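Local coordinates for peptidase M16 inactive domain family protein (PDB 3GWB) that probably serves as a non-catalytic member of the M16 metallopeptidase family, its own hydrolase activity being doubtful and its exact role unknown, at residues D37-F42 against M94-L99; L58-L63 against F86-Y91; G241-P246 against V414-G419; S248-M253 against T318-S323. One frame throughout, in Å; residues are numbered along the deposited sequence.

Interaction 1: D37-F42 against M94-L99; sequences DLRLIF and MAVASL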
loop_
_atom_site.group_PDB
_atom_site.type_symbol
_atom_site.label_atom_id
_atom_site.label_comp_id
_atom_site.label_asym_id
_atom_site.label_seq_id
_atom_site.Cartn_x
_atom_site.Cartn_y
_atom_site.Cartn_z
ATOM N N ASP A 37 -3.515 -7.496 -20.054
ATOM C CA ASP A 37 -2.405 -7.002 -19.262
ATOM C C ASP A 37 -1.139 -7.030 -20.100
ATOM O O ASP A 37 -0.825 -8.045 -20.723
ATOM C CB ASP A 37 -2.195 -7.873 -18.027
ATOM C CG ASP A 37 -3.295 -7.703 -17.002
ATOM O OD1 ASP A 37 -3.188 -8.292 -15.907
ATOM O OD2 ASP A 37 -4.269 -6.982 -17.291
ATOM N N LEU A 38 -0.441 -5.898 -20.121
ATOM C CA LEU A 38 0.822 -5.758 -20.835
ATOM C C LEU A 38 1.868 -5.477 -19.764
ATOM O O LEU A 38 1.703 -4.573 -18.944
ATOM C CB LEU A 38 0.758 -4.593 -21.827
ATOM C CG LEU A 38 2.058 -4.147 -22.504
ATOM C CD1 LEU A 38 2.647 -5.295 -23.308
ATOM C CD2 LEU A 38 1.773 -2.949 -23.415
ATOM N N ARG A 39 2.944 -6.250 -19.766
ATOM C CA ARG A 39 3.991 -6.069 -18.776
ATOM C C ARG A 39 5.343 -6.053 -19.472
ATOM O O ARG A 39 5.631 -6.903 -20.315
ATOM C CB ARG A 39 3.919 -7.204 -17.749
ATOM C CG ARG A 39 4.811 -7.054 -16.520
ATOM C CD ARG A 39 4.577 -8.235 -15.579
ATOM N NE ARG A 39 5.434 -8.226 -14.392
ATOM C CZ ARG A 39 5.251 -7.445 -13.333
ATOM N NH1 ARG A 39 4.234 -6.593 -13.296
ATOM N NH2 ARG A 39 6.083 -7.527 -12.300
ATOM N N LEU A 40 6.152 -5.056 -19.136
ATOM C CA LEU A 40 7.487 -4.907 -19.709
ATOM C C LEU A 40 8.496 -5.108 -18.595
ATOM O O LEU A 40 8.451 -4.436 -17.565
ATOM C CB LEU A 40 7.664 -3.513 -20.320
ATOM C CG LEU A 40 7.158 -3.240 -21.743
ATOM C CD1 LEU A 40 5.754 -3.788 -21.942
ATOM C CD2 LEU A 40 7.199 -1.737 -21.998
ATOM N N ILE A 41 9.403 -6.052 -18.798
ATOM C CA ILE A 41 10.422 -6.329 -17.808
ATOM C C ILE A 41 11.772 -5.968 -18.406
ATOM O O ILE A 41 12.182 -6.564 -19.400
ATOM C CB ILE A 41 10.438 -7.832 -17.408
ATOM C CG1 ILE A 41 9.075 -8.262 -16.850
ATOM C CG2 ILE A 41 11.478 -8.056 -16.334
ATOM C CD1 ILE A 41 7.951 -8.272 -17.874
ATOM N N PHE A 42 12.446 -4.984 -17.817
ATOM C CA PHE A 42 13.756 -4.541 -18.289
ATOM C C PHE A 42 14.832 -4.997 -17.318
ATOM O O PHE A 42 14.589 -5.085 -16.117
ATOM C CB PHE A 42 13.844 -3.003 -18.347
ATOM C CG PHE A 42 12.835 -2.354 -19.253
ATOM C CD1 PHE A 42 13.190 -1.963 -20.527
ATOM C CD2 PHE A 42 11.531 -2.114 -18.810
ATOM C CE1 PHE A 42 12.273 -1.338 -21.359
ATOM C CE2 PHE A 42 10.603 -1.488 -19.640
ATOM C CZ PHE A 42 10.975 -1.100 -20.916
HETATM N N MSE A 94 15.633 -6.378 -11.913
HETATM C CA MSE A 94 14.684 -5.970 -12.941
HETATM C C MSE A 94 13.945 -4.686 -12.580
HETATM O O MSE A 94 13.960 -4.242 -11.432
HETATM C CB MSE A 94 13.661 -7.086 -13.233
HETATM C CG MSE A 94 12.861 -7.592 -12.029
HETATM SE SE MSE A 94 11.423 -8.628 -12.481
HETATM C CE MSE A 94 12.211 -10.145 -12.985
ATOM N N ALA A 95 13.332 -4.086 -13.592
ATOM C CA ALA A 95 12.536 -2.873 -13.446
ATOM C C ALA A 95 11.334 -3.139 -14.340
ATOM O O ALA A 95 11.473 -3.715 -15.422
ATOM C CB ALA A 95 13.307 -1.649 -13.934
ATOM N N VAL A 96 10.156 -2.723 -13.895
ATOM C CA VAL A 96 8.957 -2.989 -14.671
ATOM C C VAL A 96 8.081 -1.779 -14.943
ATOM O O VAL A 96 8.115 -0.777 -14.224
ATOM C CB VAL A 96 8.084 -4.059 -13.964
ATOM C CG1 VAL A 96 8.953 -5.251 -13.541
ATOM C CG2 VAL A 96 7.404 -3.460 -12.743
ATOM N N ALA A 97 7.318 -1.893 -16.023
ATOM C CA ALA A 97 6.355 -0.890 -16.433
ATOM C C ALA A 97 5.210 -1.764 -16.931
ATOM O O ALA A 97 5.419 -2.672 -17.750
ATOM C CB ALA A 97 6.903 -0.031 -17.541
ATOM N N SER A 98 4.010 -1.511 -16.425
ATOM C CA SER A 98 2.856 -2.315 -16.800
ATOM C C SER A 98 1.617 -1.494 -17.115
ATOM O O SER A 98 1.473 -0.353 -16.671
ATOM C CB SER A 98 2.522 -3.314 -15.683
ATOM O OG SER A 98 2.170 -2.656 -14.473
ATOM N N LEU A 99 0.718 -2.100 -17.880
ATOM C CA LEU A 99 -0.528 -1.463 -18.272
ATOM C C LEU A 99 -1.663 -2.476 -18.312
ATOM O O LEU A 99 -1.542 -3.529 -18.935
ATOM C CB LEU A 99 -0.394 -0.845 -19.663
ATOM C CG LEU A 99 -1.660 -0.206 -20.240
ATOM C CD1 LEU A 99 -1.832 1.179 -19.643
ATOM C CD2 LEU A 99 -1.551 -0.102 -21.750
#
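Leu38, Leu40 and Phe42 pair with Leu99, Ala97 and Ala95 as the hydrogen-bonded pairs of an antiparallel strand pair inside a six-stranded mixed sheet. Each pair closes with two backbone bonds, six in all. Leu38 N gives to Leu99 O at 2.9 Å, nearly straight (172°), and Leu99 N answers to Leu38 O. The Leu40 pair is less even: Leu40 N meets Ala97 O at 2.9 Å, but Ala97 N lies 3.2 Å from Leu40 O. Phe42 N gives to Ala95 O, and that oxygen also lies in the plane of the Phe42 ring, 3.7 Å from CD2. Asp37, Arg39 and Ile41 instead form backbone bonds with Val202, Ala200 and Val198. Val96 and Ser98 bond to Gly89 and Gly87 on the strand beyond. Both strands are thus tied on two sides, as suits their inner place in the sheet.

On the face of Arg39, Ile41, Val96 and Ser98 the contact is made by side chains. The Arg39 chain is extended from CG to NE. Val96 lies over one face of the guanidinium, its CG1 3.9 Å from Arg39 NH2. Helix 365-377 touches Arg39 and Ile41 on this face. Helix 105-120 lies against Leu38, Leu40 and Phe42 on the other. Beyond the last pair, selenomethionine Met94 runs alongside Ile41, and its bend at chi3 (73°) leaves CE near the same methyl as SE. Met94 SE and Ile41 CG2 are 3.9 Å apart.

Interaction 2: L58-L63 against F86-Y91; sequences LTNAML and FGNGAY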
loop_
_atom_site.group_PDB
_atom_site.type_symbol
_atom_site.label_atom_id
_atom_site.label_comp_id
_atom_site.label_asym_id
_atom_site.label_seq_id
_atom_site.Cartn_x
_atom_site.Cartn_y
_atom_site.Cartn_z
ATOM N N LEU A 58 15.248 5.568 -9.429
ATOM C CA LEU A 58 14.813 6.924 -9.728
ATOM C C LEU A 58 14.334 7.044 -11.174
ATOM O O LEU A 58 13.327 7.691 -11.452
ATOM C CB LEU A 58 15.961 7.896 -9.459
ATOM C CG LEU A 58 15.655 9.393 -9.413
ATOM C CD1 LEU A 58 14.437 9.673 -8.540
ATOM C CD2 LEU A 58 16.892 10.119 -8.874
ATOM N N THR A 59 15.052 6.416 -12.097
ATOM C CA THR A 59 14.666 6.475 -13.498
ATOM C C THR A 59 13.296 5.823 -13.667
ATOM O O THR A 59 12.416 6.370 -14.331
ATOM C CB THR A 59 15.689 5.745 -14.414
ATOM O OG1 THR A 59 16.987 6.327 -14.251
ATOM C CG2 THR A 59 15.286 5.878 -15.886
ATOM N N ASN A 60 13.111 4.660 -13.052
ATOM C CA ASN A 60 11.845 3.950 -13.162
ATOM C C ASN A 60 10.676 4.726 -12.566
ATOM O O ASN A 60 9.553 4.654 -13.062
ATOM C CB ASN A 60 11.953 2.574 -12.498
ATOM C CG ASN A 60 10.681 1.764 -12.640
ATOM O OD1 ASN A 60 9.806 1.805 -11.776
ATOM N ND2 ASN A 60 10.563 1.039 -13.741
ATOM N N ALA A 61 10.944 5.478 -11.507
ATOM C CA ALA A 61 9.910 6.260 -10.850
ATOM C C ALA A 61 9.541 7.496 -11.658
ATOM O O ALA A 61 8.413 7.981 -11.571
ATOM C CB ALA A 61 10.383 6.682 -9.461
HETATM N N MSE A 62 10.488 8.000 -12.443
HETATM C CA MSE A 62 10.261 9.207 -13.240
HETATM C C MSE A 62 9.587 8.991 -14.599
HETATM O O MSE A 62 9.223 9.960 -15.269
HETATM C CB MSE A 62 11.593 9.936 -13.446
HETATM C CG MSE A 62 12.210 10.542 -12.173
HETATM SE SE MSE A 62 11.436 12.104 -11.701
HETATM C CE MSE A 62 11.925 13.121 -13.124
ATOM N N LEU A 63 9.406 7.737 -15.002
ATOM C CA LEU A 63 8.802 7.434 -16.297
ATOM C C LEU A 63 7.482 8.147 -16.550
ATOM O O LEU A 63 7.335 8.851 -17.550
ATOM C CB LEU A 63 8.592 5.923 -16.452
ATOM C CG LEU A 63 9.841 5.033 -16.370
ATOM C CD1 LEU A 63 9.437 3.576 -16.537
ATOM C CD2 LEU A 63 10.842 5.426 -17.452
ATOM N N PHE A 86 -1.704 2.228 -14.952
ATOM C CA PHE A 86 -0.271 2.154 -15.204
ATOM C C PHE A 86 0.408 1.643 -13.946
ATOM O O PHE A 86 0.027 2.016 -12.834
ATOM C CB PHE A 86 0.280 3.548 -15.564
ATOM C CG PHE A 86 1.780 3.598 -15.710
ATOM C CD1 PHE A 86 2.408 3.064 -16.835
ATOM C CD2 PHE A 86 2.570 4.159 -14.704
ATOM C CE1 PHE A 86 3.800 3.087 -16.963
ATOM C CE2 PHE A 86 3.962 4.187 -14.820
ATOM C CZ PHE A 86 4.578 3.648 -15.951
ATOM N N GLY A 87 1.402 0.781 -14.122
ATOM C CA GLY A 87 2.132 0.252 -12.982
ATOM C C GLY A 87 3.631 0.304 -13.231
ATOM O O GLY A 87 4.073 0.236 -14.377
ATOM N N ASN A 88 4.418 0.446 -12.167
ATOM C CA ASN A 88 5.873 0.480 -12.317
ATOM C C ASN A 88 6.557 0.067 -11.020
ATOM O O ASN A 88 5.968 0.142 -9.938
ATOM C CB ASN A 88 6.342 1.879 -12.743
ATOM C CG ASN A 88 6.286 2.896 -11.610
ATOM O OD1 ASN A 88 7.290 3.163 -10.949
ATOM N ND2 ASN A 88 5.111 3.463 -11.381
ATOM N N GLY A 89 7.801 -0.375 -11.134
ATOM C CA GLY A 89 8.555 -0.789 -9.970
ATOM C C GLY A 89 9.954 -1.200 -10.379
ATOM O O GLY A 89 10.149 -1.746 -11.462
ATOM N N ALA A 90 10.926 -0.923 -9.518
ATOM C CA ALA A 90 12.313 -1.279 -9.781
ATOM C C ALA A 90 12.809 -2.107 -8.599
ATOM O O ALA A 90 12.467 -1.830 -7.446
ATOM C CB ALA A 90 13.162 -0.016 -9.957
ATOM N N TYR A 91 13.608 -3.126 -8.897
ATOM C CA TYR A 91 14.130 -4.026 -7.880
ATOM C C TYR A 91 15.632 -4.216 -8.040
ATOM O O TYR A 91 16.321 -3.325 -8.526
ATOM C CB TYR A 91 13.388 -5.358 -7.999
ATOM C CG TYR A 91 11.892 -5.143 -8.058
ATOM C CD1 TYR A 91 11.182 -4.771 -6.918
ATOM C CD2 TYR A 91 11.203 -5.214 -9.268
ATOM C CE1 TYR A 91 9.825 -4.469 -6.976
ATOM C CE2 TYR A 91 9.842 -4.913 -9.343
ATOM C CZ TYR A 91 9.161 -4.539 -8.193
ATOM O OH TYR A 91 7.823 -4.226 -8.249
#
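Asn60 ND2 is gripped by two acceptors, Tyr192 OH and Val96 O, while the rest of its amide lies against Gly89. Helix 58-62 packs antiparallel on strand 86-90, with axes 7.6 Å apart at an angle of 173°. In active M16 peptidases the matching helix probably carries the zinc-binding HxxEH motif. Here the asparagine appears to stand in place of the glutamate, consistent with an inactive protein.

Asn60 reaches the strand because CG is anti to its backbone N (chi1 -177°). OD1 comes within 3.0 Å of Gly89 N, but the angle is too poor for a hydrogen bond. The Asn60 and Asn88 amide planes are turned 40° apart, with Asn88 CB 3.6 Å from Asn60 OD1. An alanine at Asn60 would probably leave the Tyr192 hydroxyl and the Val96 carbonyl without this shared donor and open a gap beside Gly89. A side chain on Gly89 would point away from the helix and run into Tyr91 OH. The helix meets the strand through carbon as well: Asn60 CB lies 3.8 Å from Ala90 CB.

Interaction 3: G241-P246 against V414-G419; sequences GHIEFP and VIVSAG
Gly241, His242, Ile243 and Glu244 run in register with Val416, Ser417, Ala418 and Gly419 as a parallel strand pair. Within this chain, strand 239-244 is an outermost strand of a five-stranded mixed sheet, and 414-419 is its neighbour.

The backbone bonds alternate between the strands. Gly241 N gives to Ile415 O at 2.8 Å, and Ser417 N returns to Gly241 O. Ile243 N then gives to Ser417 O, and Gly419 N to Ile243 O. One further bond closes the end, Phe245 N to Gly419 O at 3.0 Å, but here the donor stands 70° above the carbonyl plane. CA-H...O contacts fill the spaces between these bonds, as from Val416 CA to Gly241 O.

The apolar contacts lie on the face of Ile243, Val416 and Ala418. Ile243 CB sits 4.1 Å from Ala418 CB, and Ile243 CD1 meets Val416 CG1 at 4.3 Å. Helix 147-160 covers Val416 and also touches Phe245. At the turn, Phe245 and Pro246 pack on Pro246 of the second subunit.

The polar side chains take the other face. His242 CG is anti to the backbone N (chi1 178°), and the ring bonds at both nitrogens, near its own plane. ND1 and Ser417 OG are 3.0 Å apart, and either may be the donor. At the other nitrogen the acceptor is Glu244, whose OE1 also bonds to Thr421 OG1. His242 NE2 meets Glu244 OE1 at 3.2 Å, from 48° above the carboxylate plane.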
loop_
_atom_site.group_PDB
_atom_site.type_symbol
_atom_site.label_atom_id
_atom_site.label_comp_id
_atom_site.label_asym_id
_atom_site.label_seq_id
_atom_site.Cartn_x
_atom_site.Cartn_y
_atom_site.Cartn_z
ATOM N N GLY A 241 26.156 -10.459 13.539
ATOM C CA GLY A 241 26.269 -9.039 13.799
ATOM C C GLY A 241 25.082 -8.536 14.592
ATOM O O GLY A 241 23.981 -9.085 14.503
ATOM N N HIS A 242 25.306 -7.487 15.377
ATOM C CA HIS A 242 24.243 -6.916 16.185
ATOM C C HIS A 242 24.215 -5.410 16.035
ATOM O O HIS A 242 25.252 -4.755 16.092
ATOM C CB HIS A 242 24.438 -7.266 17.662
ATOM C CG HIS A 242 23.401 -6.669 18.564
ATOM N ND1 HIS A 242 22.096 -7.114 18.594
ATOM C CD2 HIS A 242 23.472 -5.646 19.446
ATOM C CE1 HIS A 242 21.406 -6.387 19.459
ATOM N NE2 HIS A 242 22.218 -5.491 19.988
ATOM N N ILE A 243 23.021 -4.864 15.834
ATOM C CA ILE A 243 22.857 -3.426 15.706
ATOM C C ILE A 243 22.100 -2.953 16.933
ATOM O O ILE A 243 20.929 -3.286 17.112
ATOM C CB ILE A 243 22.046 -3.053 14.456
ATOM C CG1 ILE A 243 22.713 -3.636 13.209
ATOM C CG2 ILE A 243 21.940 -1.539 14.353
ATOM C CD1 ILE A 243 21.944 -3.394 11.932
ATOM N N GLU A 244 22.777 -2.186 17.783
ATOM C CA GLU A 244 22.168 -1.672 19.005
ATOM C C GLU A 244 21.044 -0.694 18.693
ATOM O O GLU A 244 21.253 0.312 18.018
ATOM C CB GLU A 244 23.227 -0.980 19.863
ATOM C CG GLU A 244 22.785 -0.678 21.284
ATOM C CD GLU A 244 22.382 -1.928 22.048
ATOM O OE1 GLU A 244 22.987 -2.995 21.814
ATOM O OE2 GLU A 244 21.471 -1.840 22.896
ATOM N N PHE A 245 19.851 -1.003 19.188
ATOM C CA PHE A 245 18.676 -0.165 18.985
ATOM C C PHE A 245 17.867 -0.289 20.274
ATOM O O PHE A 245 17.220 -1.310 20.515
ATOM C CB PHE A 245 17.862 -0.680 17.794
ATOM C CG PHE A 245 16.987 0.359 17.158
ATOM C CD1 PHE A 245 17.531 1.324 16.318
ATOM C CD2 PHE A 245 15.620 0.381 17.404
ATOM C CE1 PHE A 245 16.724 2.295 15.725
ATOM C CE2 PHE A 245 14.803 1.347 16.818
ATOM C CZ PHE A 245 15.357 2.307 15.978
ATOM N N PRO A 246 17.902 0.753 21.123
ATOM C CA PRO A 246 17.200 0.810 22.407
ATOM C C PRO A 246 15.695 0.559 22.390
ATOM O O PRO A 246 15.044 0.671 23.429
ATOM C CB PRO A 246 17.569 2.196 22.940
ATOM C CG PRO A 246 17.766 2.989 21.699
ATOM C CD PRO A 246 18.550 2.043 20.832
ATOM N N VAL A 414 24.470 -16.377 7.955
ATOM C CA VAL A 414 24.940 -15.056 8.341
ATOM C C VAL A 414 23.779 -14.517 9.159
ATOM O O VAL A 414 22.640 -14.471 8.681
ATOM C CB VAL A 414 25.158 -14.154 7.116
ATOM C CG1 VAL A 414 25.579 -12.759 7.562
ATOM C CG2 VAL A 414 26.210 -14.765 6.212
ATOM N N ILE A 415 24.055 -14.125 10.393
ATOM C CA ILE A 415 23.001 -13.637 11.258
ATOM C C ILE A 415 23.168 -12.180 11.664
ATOM O O ILE A 415 24.261 -11.729 11.997
ATOM C CB ILE A 415 22.919 -14.509 12.506
ATOM C CG1 ILE A 415 22.789 -15.974 12.082
ATOM C CG2 ILE A 415 21.741 -14.087 13.368
ATOM C CD1 ILE A 415 22.986 -16.950 13.209
ATOM N N VAL A 416 22.063 -11.448 11.628
ATOM C CA VAL A 416 22.071 -10.046 11.998
ATOM C C VAL A 416 20.830 -9.726 12.809
ATOM O O VAL A 416 19.704 -9.951 12.358
ATOM C CB VAL A 416 22.101 -9.134 10.753
ATOM C CG1 VAL A 416 22.078 -7.674 11.179
ATOM C CG2 VAL A 416 23.338 -9.430 9.922
ATOM N N SER A 417 21.042 -9.210 14.013
ATOM C CA SER A 417 19.946 -8.838 14.890
ATOM C C SER A 417 20.017 -7.347 15.194
ATOM O O SER A 417 21.097 -6.759 15.211
ATOM C CB SER A 417 20.018 -9.629 16.196
ATOM O OG SER A 417 21.255 -9.410 16.845
ATOM N N ALA A 418 18.860 -6.740 15.417
ATOM C CA ALA A 418 18.791 -5.323 15.740
ATOM C C ALA A 418 17.849 -5.191 16.919
ATOM O O ALA A 418 16.674 -5.558 16.838
ATOM C CB ALA A 418 18.264 -4.524 14.551
ATOM N N GLY A 419 18.376 -4.678 18.022
ATOM C CA GLY A 419 17.577 -4.508 19.217
ATOM C C GLY A 419 18.469 -4.077 20.362
ATOM O O GLY A 419 19.651 -3.813 20.152
#

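Interaction 4: S248-M253 against T318-S323; sequences SQTSLM and TRAEMS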
loop_
_atom_site.group_PDB
_atom_site.type_symbol
_atom_site.label_atom_id
_atom_site.label_comp_id
_atom_site.label_asym_id
_atom_site.label_seq_id
_atom_site.Cartn_x
_atom_site.Cartn_y
_atom_site.Cartn_z
ATOM N N SER A 248 12.067 -1.721 21.978
ATOM C CA SER A 248 11.557 -2.821 22.821
ATOM C C SER A 248 11.452 -4.263 22.343
ATOM O O SER A 248 11.268 -5.224 23.168
ATOM C CB SER A 248 10.204 -2.438 23.360
ATOM O OG SER A 248 9.485 -3.603 23.731
ATOM N N GLN A 249 11.481 -4.466 21.033
ATOM C CA GLN A 249 11.382 -5.832 20.515
ATOM C C GLN A 249 12.717 -6.072 19.840
ATOM O O GLN A 249 13.489 -5.141 19.682
ATOM C CB GLN A 249 10.237 -5.929 19.530
ATOM C CG GLN A 249 8.867 -5.767 20.203
ATOM C CD GLN A 249 8.215 -7.082 20.398
ATOM O OE1 GLN A 249 7.548 -7.345 21.405
ATOM N NE2 GLN A 249 8.400 -7.939 19.421
ATOM N N THR A 250 13.026 -7.303 19.479
ATOM C CA THR A 250 14.276 -7.526 18.777
ATOM C C THR A 250 14.027 -8.187 17.440
ATOM O O THR A 250 13.275 -9.152 17.342
ATOM C CB THR A 250 15.291 -8.401 19.574
ATOM O OG1 THR A 250 14.654 -9.606 20.015
ATOM C CG2 THR A 250 15.859 -7.650 20.760
ATOM N N SER A 251 14.649 -7.638 16.407
ATOM C CA SER A 251 14.509 -8.161 15.060
ATOM C C SER A 251 15.627 -9.152 14.784
ATOM O O SER A 251 16.801 -8.836 14.975
ATOM C CB SER A 251 14.564 -7.018 14.048
ATOM O OG SER A 251 14.870 -7.506 12.755
ATOM N N LEU A 252 15.252 -10.347 14.337
ATOM C CA LEU A 252 16.205 -11.410 14.039
ATOM C C LEU A 252 16.154 -11.783 12.562
ATOM O O LEU A 252 15.083 -12.040 12.013
ATOM C CB LEU A 252 15.879 -12.657 14.866
ATOM C CG LEU A 252 15.924 -12.588 16.392
ATOM C CD1 LEU A 252 15.308 -13.862 16.961
ATOM C CD2 LEU A 252 17.365 -12.418 16.861
HETATM N N MSE A 253 17.316 -11.827 11.923
HETATM C CA MSE A 253 17.386 -12.191 10.516
HETATM C C MSE A 253 18.549 -13.143 10.285
HETATM O O MSE A 253 19.671 -12.883 10.719
HETATM C CB MSE A 253 17.569 -10.944 9.651
HETATM C CG MSE A 253 16.481 -9.906 9.819
HETATM SE SE MSE A 253 16.635 -8.645 8.553
HETATM C CE MSE A 253 16.072 -9.536 7.138
ATOM N N THR A 318 10.815 -10.671 18.196
ATOM C CA THR A 318 10.447 -11.228 19.492
ATOM C C THR A 318 10.797 -10.237 20.590
ATOM O O THR A 318 11.454 -9.229 20.339
ATOM C CB THR A 318 11.217 -12.533 19.790
ATOM O OG1 THR A 318 12.625 -12.268 19.791
ATOM C CG2 THR A 318 10.912 -13.592 18.744
ATOM N N ARG A 319 10.353 -10.531 21.808
ATOM C CA ARG A 319 10.655 -9.675 22.944
ATOM C C ARG A 319 12.173 -9.710 23.109
ATOM O O ARG A 319 12.789 -10.770 22.984
ATOM C CB ARG A 319 9.981 -10.209 24.209
ATOM C CG ARG A 319 8.507 -10.530 24.037
ATOM C CD ARG A 319 7.851 -10.879 25.366
ATOM N NE ARG A 319 7.576 -9.687 26.168
ATOM C CZ ARG A 319 6.708 -8.741 25.819
ATOM N NH1 ARG A 319 6.027 -8.846 24.683
ATOM N NH2 ARG A 319 6.519 -7.686 26.603
ATOM N N ALA A 320 12.765 -8.551 23.381
ATOM C CA ALA A 320 14.211 -8.431 23.547
ATOM C C ALA A 320 14.797 -9.452 24.517
ATOM O O ALA A 320 15.860 -10.024 24.266
ATOM C CB ALA A 320 14.562 -7.018 24.004
ATOM N N GLU A 321 14.101 -9.680 25.624
ATOM C CA GLU A 321 14.562 -10.619 26.639
ATOM C C GLU A 321 14.466 -12.079 26.209
ATOM O O GLU A 321 14.988 -12.960 26.888
ATOM C CB GLU A 321 13.776 -10.415 27.937
ATOM C CG GLU A 321 12.276 -10.321 27.735
ATOM C CD GLU A 321 11.506 -10.384 29.041
ATOM O OE1 GLU A 321 11.903 -9.689 30.002
ATOM O OE2 GLU A 321 10.498 -11.125 29.102
HETATM N N MSE A 322 13.803 -12.338 25.087
HETATM C CA MSE A 322 13.665 -13.707 24.599
HETATM C C MSE A 322 14.471 -13.965 23.321
HETATM O O MSE A 322 14.541 -15.097 22.847
HETATM C CB MSE A 322 12.187 -14.021 24.327
HETATM C CG MSE A 322 11.273 -13.892 25.541
HETATM SE SE MSE A 322 11.552 -15.153 26.819
HETATM C CE MSE A 322 12.696 -14.325 27.859
ATOM N N SER A 323 15.084 -12.913 22.783
ATOM C CA SER A 323 15.849 -12.994 21.538
ATOM C C SER A 323 16.989 -14.001 21.535
ATOM O O SER A 323 17.170 -14.749 20.575
ATOM C CB SER A 323 16.405 -11.617 21.182
ATOM O OG SER A 323 17.355 -11.196 22.144
#
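Thr250 and Thr318 form the tight part of this antiparallel contact. Thr250 N gives to Thr318 O over a short 2.6 Å, and Thr318 N returns to Thr250 O at 3.0 Å. In the modelled rotamer (chi1 51°) Thr250 OG1 also lies 3.2 Å from Thr318 O, well above the carbonyl plane, but it crowds Ser323 CB, so this second bond is doubtful. The methyl packs on the turn after the strand: Thr250 CG2 lies 3.6 Å from Ala320 CB. That turn is held by Ser323 OG, which gives to Ala320 O at 2.8 Å. An alanine at Thr250 would probably open a gap beside Ala320, where the methyl now packs.

The other end is looser. Ser248 and Arg319 are exposed there. The Arg319 guanidinium and the Gln249 amide stand 78° apart in plane and touch little, while Gln249 packs on Gln145 of the second subunit.

Strand 249-257 runs between strands 414-419 and 311-319. Helix 147-160 touches Ser251 and Met253, the loop with Pro420 and Val422 meets Ala320, and helix 323-340 starts at Ser323.

In the fold
The four contacts form two touching pairs on two sheets. Interactions 1 and 2 share the first sheet, with centres 9 Å apart. Interactions 3 and 4 share the second, also 9 Å apart, joined by bonds between strands 414-419 and 249-257. Centres of interactions 1 and 3 lie 36 Å apart, on opposite sides of the chain's centre. Interaction 1 is buried strand pairing between inner strands. Interaction 2 is a surface contact of a helix on an edge strand, with no clear hydrogen bond of its own. Interactions 3 and 4 are largely buried but reach solvent and the second subunit at their ends. In interaction 3 a histidine and a serine hydroxyl add to the backbone bonds.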